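Local coordinates for protein putative acetamidase/formamidase (Yersinia enterocolitica subsp. palearctica serotype O:3, PDB 5UBU) that probably hydrolyses the carbon-nitrogen bonds of linear amides such as acetamide or formamide, and holds sodium ions in this structure, at residues L185-H190 and K318-A323; N193-D198 and L311-D316. One frame throughout, in Å; residues are numbered along the deposited sequence.

Interaction 1 of 2, residues L185-H190 and K318-A323; sequences LTPDNH and KYTVGA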
ATOM      1  N   LEU B 185     -13.625   5.391  15.537  1.00 42.85           N
ATOM      2  CA  LEU B 185     -12.260   4.895  15.437  1.00 42.64           C
ATOM      3  C   LEU B 185     -11.606   5.326  14.121  1.00 41.89           C
ATOM      4  O   LEU B 185     -10.386   5.248  13.985  1.00 42.04           O
ATOM      5  CB  LEU B 185     -12.254   3.369  15.522  1.00 43.05           C
ATOM      6  CG  LEU B 185     -10.895   2.694  15.762  1.00 43.01           C
ATOM      7  CD1 LEU B 185     -10.394   3.028  17.156  1.00 43.23           C
ATOM      8  CD2 LEU B 185     -10.986   1.190  15.601  1.00 43.46           C
ATOM      9  N   THR B 186     -12.407   5.809  13.175  1.00 41.45           N
ATOM     10  CA  THR B 186     -11.917   6.194  11.852  1.00 41.13           C
ATOM     11  C   THR B 186     -11.763   7.708  11.558  1.00 41.17           C
ATOM     12  O   THR B 186     -12.669   8.486  11.851  1.00 41.92           O
ATOM     13  CB  THR B 186     -12.883   5.632  10.772  1.00 41.00           C
ATOM     14  OG1 THR B 186     -12.997   4.212  10.908  1.00 40.90           O
ATOM     15  CG2 THR B 186     -12.399   5.956   9.369  1.00 40.72           C
ATOM     16  N   PRO B 187     -10.601   8.121  11.006  1.00 40.96           N
ATOM     17  CA  PRO B 187     -10.405   9.498  10.563  1.00 40.95           C
ATOM     18  C   PRO B 187     -10.719   9.554   9.071  1.00 41.01           C
ATOM     19  O   PRO B 187     -10.527   8.556   8.364  1.00 40.54           O
ATOM     20  CB  PRO B 187      -8.922   9.730  10.770  1.00 40.79           C
ATOM     21  CG  PRO B 187      -8.310   8.392  10.571  1.00 40.62           C
ATOM     22  CD  PRO B 187      -9.325   7.380  11.030  1.00 40.75           C
ATOM     23  N   ASP B 188     -11.193  10.699   8.586  1.00 41.46           N
ATOM     24  CA  ASP B 188     -11.533  10.820   7.167  1.00 41.53           C
ATOM     25  C   ASP B 188     -11.539  12.317   6.808  1.00 41.05           C
ATOM     26  O   ASP B 188     -10.851  13.106   7.461  1.00 40.64           O
ATOM     27  CB  ASP B 188     -12.891  10.124   6.933  1.00 42.41           C
ATOM     28  CG  ASP B 188     -13.073   9.624   5.518  1.00 43.18           C
ATOM     29  OD1 ASP B 188     -12.716  10.345   4.546  1.00 44.30           O
ATOM     30  OD2 ASP B 188     -13.612   8.500   5.398  1.00 43.35           O
ATOM     31  N   ASN B 189     -12.294  12.712   5.785  1.00 41.05           N
ATOM     32  CA  ASN B 189     -12.342  14.135   5.385  1.00 41.21           C
ATOM     33  C   ASN B 189     -13.170  15.039   6.308  1.00 41.22           C
ATOM     34  O   ASN B 189     -13.298  16.241   6.058  1.00 41.51           O
ATOM     35  CB  ASN B 189     -12.795  14.283   3.916  1.00 41.74           C
ATOM     36  CG  ASN B 189     -14.189  13.731   3.647  1.00 42.09           C
ATOM     37  OD1 ASN B 189     -15.047  13.672   4.522  1.00 42.15           O
ATOM     38  ND2 ASN B 189     -14.420  13.360   2.410  1.00 42.41           N
ATOM     39  N   HIS B 190     -13.727  14.441   7.354  1.00 40.99           N
ATOM     40  CA  HIS B 190     -14.541  15.151   8.338  1.00 41.55           C
ATOM     41  C   HIS B 190     -13.777  15.346   9.649  1.00 41.42           C
ATOM     42  O   HIS B 190     -14.301  15.942  10.593  1.00 41.61           O
ATOM     43  CB  HIS B 190     -15.794  14.328   8.631  1.00 41.79           C
ATOM     44  CG  HIS B 190     -15.530  13.099   9.446  1.00 41.37           C
ATOM     45  ND1 HIS B 190     -14.720  12.074   9.008  1.00 41.05           N
ATOM     46  CD2 HIS B 190     -15.994  12.714  10.657  1.00 41.58           C
ATOM     47  CE1 HIS B 190     -14.670  11.125   9.924  1.00 40.84           C
ATOM     48  NE2 HIS B 190     -15.438  11.486  10.935  1.00 41.35           N
ATOM     49  N   LYS B 318      -7.898   4.001   8.999  1.00 40.89           N
ATOM     50  CA  LYS B 318      -7.232   4.849   8.032  1.00 38.76           C
ATOM     51  C   LYS B 318      -6.107   5.555   8.763  1.00 37.81           C
ATOM     52  O   LYS B 318      -6.283   6.029   9.898  1.00 38.31           O
ATOM     53  CB  LYS B 318      -8.169   5.878   7.420  1.00 38.74           C
ATOM     54  CG  LYS B 318      -9.183   5.289   6.475  1.00 39.27           C
ATOM     55  CD  LYS B 318     -10.000   6.360   5.801  1.00 39.29           C
ATOM     56  CE  LYS B 318     -10.928   5.724   4.784  1.00 41.17           C
ATOM     57  NZ  LYS B 318     -11.738   6.731   4.049  1.00 41.48           N
ATOM     58  N   TYR B 319      -4.948   5.623   8.123  1.00 36.85           N
ATOM     59  CA  TYR B 319      -3.806   6.285   8.718  1.00 36.33           C
ATOM     60  C   TYR B 319      -3.950   7.775   8.481  1.00 34.88           C
ATOM     61  O   TYR B 319      -4.639   8.184   7.566  1.00 34.68           O
ATOM     62  CB  TYR B 319      -2.498   5.768   8.128  1.00 36.76           C
ATOM     63  CG  TYR B 319      -2.396   4.257   8.074  1.00 37.63           C
ATOM     64  CD1 TYR B 319      -2.743   3.475   9.174  1.00 38.74           C
ATOM     65  CD2 TYR B 319      -1.884   3.618   6.953  1.00 37.09           C
ATOM     66  CE1 TYR B 319      -2.630   2.104   9.138  1.00 39.68           C
ATOM     67  CE2 TYR B 319      -1.772   2.242   6.913  1.00 38.23           C
ATOM     68  CZ  TYR B 319      -2.141   1.491   8.009  1.00 39.33           C
ATOM     69  OH  TYR B 319      -2.025   0.128   7.975  1.00 40.66           O
ATOM     70  N   THR B 320      -3.299   8.579   9.307  1.00 34.78           N
ATOM     71  CA  THR B 320      -3.383  10.025   9.198  1.00 34.67           C
ATOM     72  C   THR B 320      -1.998  10.661   9.175  1.00 34.53           C
ATOM     73  O   THR B 320      -1.144  10.329   9.983  1.00 34.16           O
ATOM     74  CB  THR B 320      -4.208  10.601  10.355  1.00 35.67           C
ATOM     75  OG1 THR B 320      -5.512  10.004  10.350  1.00 35.53           O
ATOM     76  CG2 THR B 320      -4.340  12.117  10.232  1.00 35.45           C
ATOM     77  N   VAL B 321      -1.816  11.592   8.241  1.00 34.79           N
ATOM     78  CA  VAL B 321      -0.556  12.286   8.019  1.00 35.14           C
ATOM     79  C   VAL B 321      -0.803  13.781   7.863  1.00 35.36           C
ATOM     80  O   VAL B 321      -1.764  14.185   7.210  1.00 35.61           O
ATOM     81  CB  VAL B 321       0.097  11.779   6.714  1.00 34.98           C
ATOM     82  CG1 VAL B 321       1.385  12.543   6.412  1.00 35.74           C
ATOM     83  CG2 VAL B 321       0.361  10.276   6.789  1.00 35.26           C
ATOM     84  N   GLY B 322       0.074  14.593   8.443  1.00 35.80           N
ATOM     85  CA  GLY B 322      -0.028  16.045   8.348  1.00 36.22           C
ATOM     86  C   GLY B 322       1.138  16.610   7.550  1.00 36.28           C
ATOM     87  O   GLY B 322       2.284  16.293   7.841  1.00 37.42           O
ATOM     88  N   ALA B 323       0.853  17.422   6.532  1.00 35.93           N
ATOM     89  CA  ALA B 323       1.891  18.066   5.717  1.00 35.78           C
ATOM     90  C   ALA B 323       1.968  19.521   6.167  1.00 37.48           C
ATOM     91  O   ALA B 323       0.993  20.248   6.069  1.00 36.95           O
ATOM     92  CB  ALA B 323       1.549  17.978   4.241  1.00 35.28           C
TER
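Lys318 NZ donates to Asp188 OD2 at 2.9 Å in a salt bridge. The ammonium group sits over the carboxylate, 57° out of its plane as seen from OD2. The other oxygen is occupied within its own segment: Asp188 OD1 turns its anti lone pair, the one away from OD2, to Asn189 N at 2.7 Å. The two bonds together hold the carboxylate between the lysine tip and the backbone N of Asn189, while Asp188 CB lies at the edge of the His190 ring, in its plane. Lys318 reaches the acid with CG anti to its carbonyl carbon (chi1 -71°) and the rest of the chain fully extended. On the way its methylenes run past the backbone of Pro187, with CD 3.4 Å from Pro187 O, and Thr186 CG2 stands 4.3 Å from Lys318 CD.

Closer to the backbone, the proline ring takes over the contact. Pro187 CG points between two oxygens, 3.2 Å from Lys318 O and 3.2 Å from Thr320 OG1, and meets Lys318 CB at 4.0 Å. The hydroxyl of Thr320 is not left to this carbon: it is hydrogen-bonded to Ser269 OG on the adjoining strand 263-270. The ring also touches Ser269 and Asn313, so Pro187 is buried against three strands of one sheet, whereas the salt bridge beside it is partly exposed.

The backbones are not hydrogen-bonded to each other; side chains of each segment meet side chains and carbonyl oxygens of the other. The arrangement is a sheet-to-sheet contact of the acetamidase/formamidase fold, in which the short, weakly bonded strand 187-188 of the second mixed sheet packs on strand 319-326 of the large mixed sheet, with the Pro187 side chain about 8 Å from a bound sodium ion.

Interaction 2 of 2, residues N193-D198 and L311-D316; sequences NMDVPD and LGNMVD. With NA (sodium ion), chain H.
Asp195 and Asp316 bring two carboxylates together beside a sodium ion, with Asp195 OD2 2.7 Å from Asp316 OD2 and the planes turned 58° apart. The ion belongs to the buried metal site: Asn193 OD1 binds it at 2.2 Å, Asp195 binds it unevenly, OD1 at 2.3 Å and OD2 more loosely at 2.7 Å, and Asp220 completes the protein ligands. Asp316 joins through a water, which lies in the sodium's shell and donates to Asp316 OD1 at 2.8 Å. The amide nitrogen of Asn193 lies next to the Asp316 carboxylate but bonds to Leu185 O.

Behind the site, strand 308-313 carries a classic beta bulge, Gly312 and Asn313 both facing Thr320, and Asn313 also opens an Asx turn. Gly312 lies against the loop backbone, its C 3.2 Å from Asp195 O. Asn313 ties the two segments: ND2 gives Met194 O a nearly straight bond (169°, 3.1 Å), with the donor well above the plane of that carbonyl. Asn313 OD1 faces the other way and accepts two backbone N-H groups, Val315 N in the carbonyl plane on a lone pair and Asp316 N at 3.1 Å from above that plane.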
ATOM      1  N   ASN B 193     -10.835  10.246  14.170  1.00 43.95           N
ATOM      2  CA  ASN B 193      -9.750   9.684  14.977  1.00 44.65           C
ATOM      3  C   ASN B 193      -8.412   9.842  14.246  1.00 44.52           C
ATOM      4  O   ASN B 193      -7.815   8.871  13.768  1.00 44.15           O
ATOM      5  CB  ASN B 193     -10.050   8.207  15.272  1.00 45.34           C
ATOM      6  CG  ASN B 193      -9.121   7.606  16.306  1.00 46.15           C
ATOM      7  OD1 ASN B 193      -8.558   8.315  17.134  1.00 48.94           O
ATOM      8  ND2 ASN B 193      -8.989   6.288  16.286  1.00 46.16           N
HETATM    9  N   MSE B 194      -7.945  11.083  14.182  1.00 44.99           N
HETATM   10  CA  MSE B 194      -6.702  11.419  13.491  1.00 45.47           C
HETATM   11  C   MSE B 194      -5.460  11.109  14.284  1.00 44.96           C
HETATM   12  O   MSE B 194      -4.431  10.769  13.710  1.00 43.79           O
HETATM   13  CB  MSE B 194      -6.700  12.914  13.183  1.00 46.82           C
HETATM   14  CG  MSE B 194      -7.837  13.298  12.240  1.00 47.99           C
HETATM   15 SE   MSE B 194      -7.924  15.249  12.038  1.00 51.25          SE
HETATM   16  CE  MSE B 194      -8.553  15.751  13.833  1.00 50.70           C
ATOM     17  N   ASP B 195      -5.542  11.240  15.603  1.00 45.14           N
ATOM     18  CA  ASP B 195      -4.403  10.993  16.483  1.00 45.08           C
ATOM     19  C   ASP B 195      -3.147  11.744  16.003  1.00 43.89           C
ATOM     20  O   ASP B 195      -2.098  11.153  15.788  1.00 43.65           O
ATOM     21  CB  ASP B 195      -4.129   9.490  16.614  1.00 45.77           C
ATOM     22  CG  ASP B 195      -5.273   8.720  17.273  1.00 46.52           C
ATOM     23  OD1 ASP B 195      -6.073   9.309  18.035  1.00 48.94           O
ATOM     24  OD2 ASP B 195      -5.350   7.493  17.045  1.00 46.55           O
ATOM     25  N   VAL B 196      -3.292  13.052  15.810  1.00 43.08           N
ATOM     26  CA  VAL B 196      -2.195  13.920  15.395  1.00 42.74           C
ATOM     27  C   VAL B 196      -1.780  14.686  16.654  1.00 42.82           C
ATOM     28  O   VAL B 196      -2.553  15.513  17.145  1.00 43.38           O
ATOM     29  CB  VAL B 196      -2.628  14.895  14.275  1.00 42.41           C
ATOM     30  CG1 VAL B 196      -1.535  15.921  13.989  1.00 42.57           C
ATOM     31  CG2 VAL B 196      -2.974  14.126  13.011  1.00 41.75           C
ATOM     32  N   PRO B 197      -0.566  14.421  17.181  1.00 42.75           N
ATOM     33  CA  PRO B 197      -0.060  15.058  18.416  1.00 43.25           C
ATOM     34  C   PRO B 197      -0.139  16.577  18.478  1.00 43.36           C
ATOM     35  O   PRO B 197      -0.211  17.137  19.572  1.00 43.93           O
ATOM     36  CB  PRO B 197       1.411  14.644  18.455  1.00 43.65           C
ATOM     37  CG  PRO B 197       1.465  13.379  17.685  1.00 43.33           C
ATOM     38  CD  PRO B 197       0.415  13.474  16.619  1.00 42.68           C
ATOM     39  N   ASP B 198      -0.127  17.227  17.321  1.00 42.89           N
ATOM     40  CA  ASP B 198      -0.160  18.696  17.237  1.00 43.07           C
ATOM     41  C   ASP B 198      -1.508  19.344  17.577  1.00 42.89           C
ATOM     42  O   ASP B 198      -1.564  20.544  17.845  1.00 43.22           O
ATOM     43  CB  ASP B 198       0.259  19.117  15.833  1.00 42.72           C
ATOM     44  CG  ASP B 198       1.631  18.616  15.465  1.00 42.83           C
ATOM     45  OD1 ASP B 198       2.635  19.201  15.907  1.00 43.67           O
ATOM     46  OD2 ASP B 198       1.703  17.659  14.688  1.00 42.38           O
ATOM     47  N   LEU B 311       3.654  12.069  11.013  1.00 37.96           N
ATOM     48  CA  LEU B 311       2.908  10.842  10.966  1.00 37.60           C
ATOM     49  C   LEU B 311       2.035  10.866  12.231  1.00 38.49           C
ATOM     50  O   LEU B 311       2.547  10.868  13.350  1.00 38.87           O
ATOM     51  CB  LEU B 311       3.832   9.630  10.952  1.00 38.17           C
ATOM     52  CG  LEU B 311       3.128   8.262  11.025  1.00 38.27           C
ATOM     53  CD1 LEU B 311       2.160   8.121   9.870  1.00 37.01           C
ATOM     54  CD2 LEU B 311       4.119   7.119  11.036  1.00 38.75           C
ATOM     55  N   GLY B 312       0.723  10.929  12.037  1.00 38.90           N
ATOM     56  CA  GLY B 312      -0.226  10.940  13.142  1.00 40.22           C
ATOM     57  C   GLY B 312      -0.391   9.539  13.673  1.00 41.95           C
ATOM     58  O   GLY B 312       0.289   9.151  14.621  1.00 43.63           O
ATOM     59  N   ASN B 313      -1.286   8.772  13.054  1.00 42.71           N
ATOM     60  CA  ASN B 313      -1.521   7.399  13.479  1.00 44.68           C
ATOM     61  C   ASN B 313      -1.228   6.479  12.323  1.00 43.71           C
ATOM     62  O   ASN B 313      -1.302   6.881  11.170  1.00 42.15           O
ATOM     63  CB  ASN B 313      -2.981   7.217  13.951  1.00 45.77           C
ATOM     64  CG  ASN B 313      -3.957   6.936  12.816  1.00 45.96           C
ATOM     65  OD1 ASN B 313      -3.975   5.836  12.264  1.00 46.17           O
ATOM     66  ND2 ASN B 313      -4.843   7.888  12.537  1.00 46.26           N
HETATM   67  N   MSE B 314      -0.869   5.247  12.628  1.00 45.76           N
HETATM   68  CA  MSE B 314      -0.637   4.271  11.574  1.00 47.52           C
HETATM   69  C   MSE B 314      -1.226   2.978  12.097  1.00 47.28           C
HETATM   70  O   MSE B 314      -0.755   1.897  11.788  1.00 48.92           O
HETATM   71  CB  MSE B 314       0.805   4.369  11.083  1.00 50.57           C
HETATM   72  CG  MSE B 314       1.894   3.468  11.634  1.00 57.45           C
HETATM   73 SE   MSE B 314       2.808   2.666  10.092  1.00 65.97          SE
HETATM   74  CE  MSE B 314       2.448   0.796  10.578  1.00 63.65           C
ATOM     75  N   VAL B 315      -2.316   3.110  12.851  1.00 46.62           N
ATOM     76  CA  VAL B 315      -2.996   1.976  13.471  1.00 48.40           C
ATOM     77  C   VAL B 315      -4.513   1.917  13.228  1.00 48.58           C
ATOM     78  O   VAL B 315      -5.101   0.839  13.169  1.00 49.28           O
ATOM     79  CB  VAL B 315      -2.731   1.958  15.002  1.00 50.10           C
ATOM     80  CG1 VAL B 315      -1.234   1.901  15.279  1.00 51.28           C
ATOM     81  CG2 VAL B 315      -3.327   3.167  15.712  1.00 49.33           C
ATOM     82  N   ASP B 316      -5.140   3.076  13.077  1.00 48.83           N
ATOM     83  CA  ASP B 316      -6.588   3.156  12.893  1.00 50.08           C
ATOM     84  C   ASP B 316      -7.014   2.689  11.486  1.00 48.54           C
ATOM     85  O   ASP B 316      -6.161   2.551  10.609  1.00 48.41           O
ATOM     86  CB  ASP B 316      -7.013   4.604  13.183  1.00 51.08           C
ATOM     87  CG  ASP B 316      -6.649   5.047  14.615  1.00 53.27           C
ATOM     88  OD1 ASP B 316      -6.846   4.252  15.574  1.00 54.75           O
ATOM     89  OD2 ASP B 316      -6.199   6.201  14.786  1.00 54.26           O
TER
HETATM   90 NA    NA H 402      -7.335   7.637  18.884  1.00 26.09          NA
HETATM   91  O   HOH W   1      -6.359   4.966  18.262  0.50 15.81           O

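Overall arrangement
Along the chain, segment 185-190 comes first and 193-198 follows after a gap of two residues. The chain then runs through more than a hundred residues, including helices 273-291 and 296-306, before returning as 311-316 and 318-323. Interaction 2 therefore closes the inner loop and interaction 1 the outer one, the two nesting without crossing. Their centres are 7 Å apart. Pro187 CG lies 3.3 Å from Asn193 O, and strands 308-313 and 319-326 are antiparallel neighbours, with Thr320 O 2.8 Å from Gly312 N. Together the contacts tie the sodium-binding loop and the second mixed sheet to the edge of the large mixed sheet, as formed within this chain, where strand 308-313 is outermost.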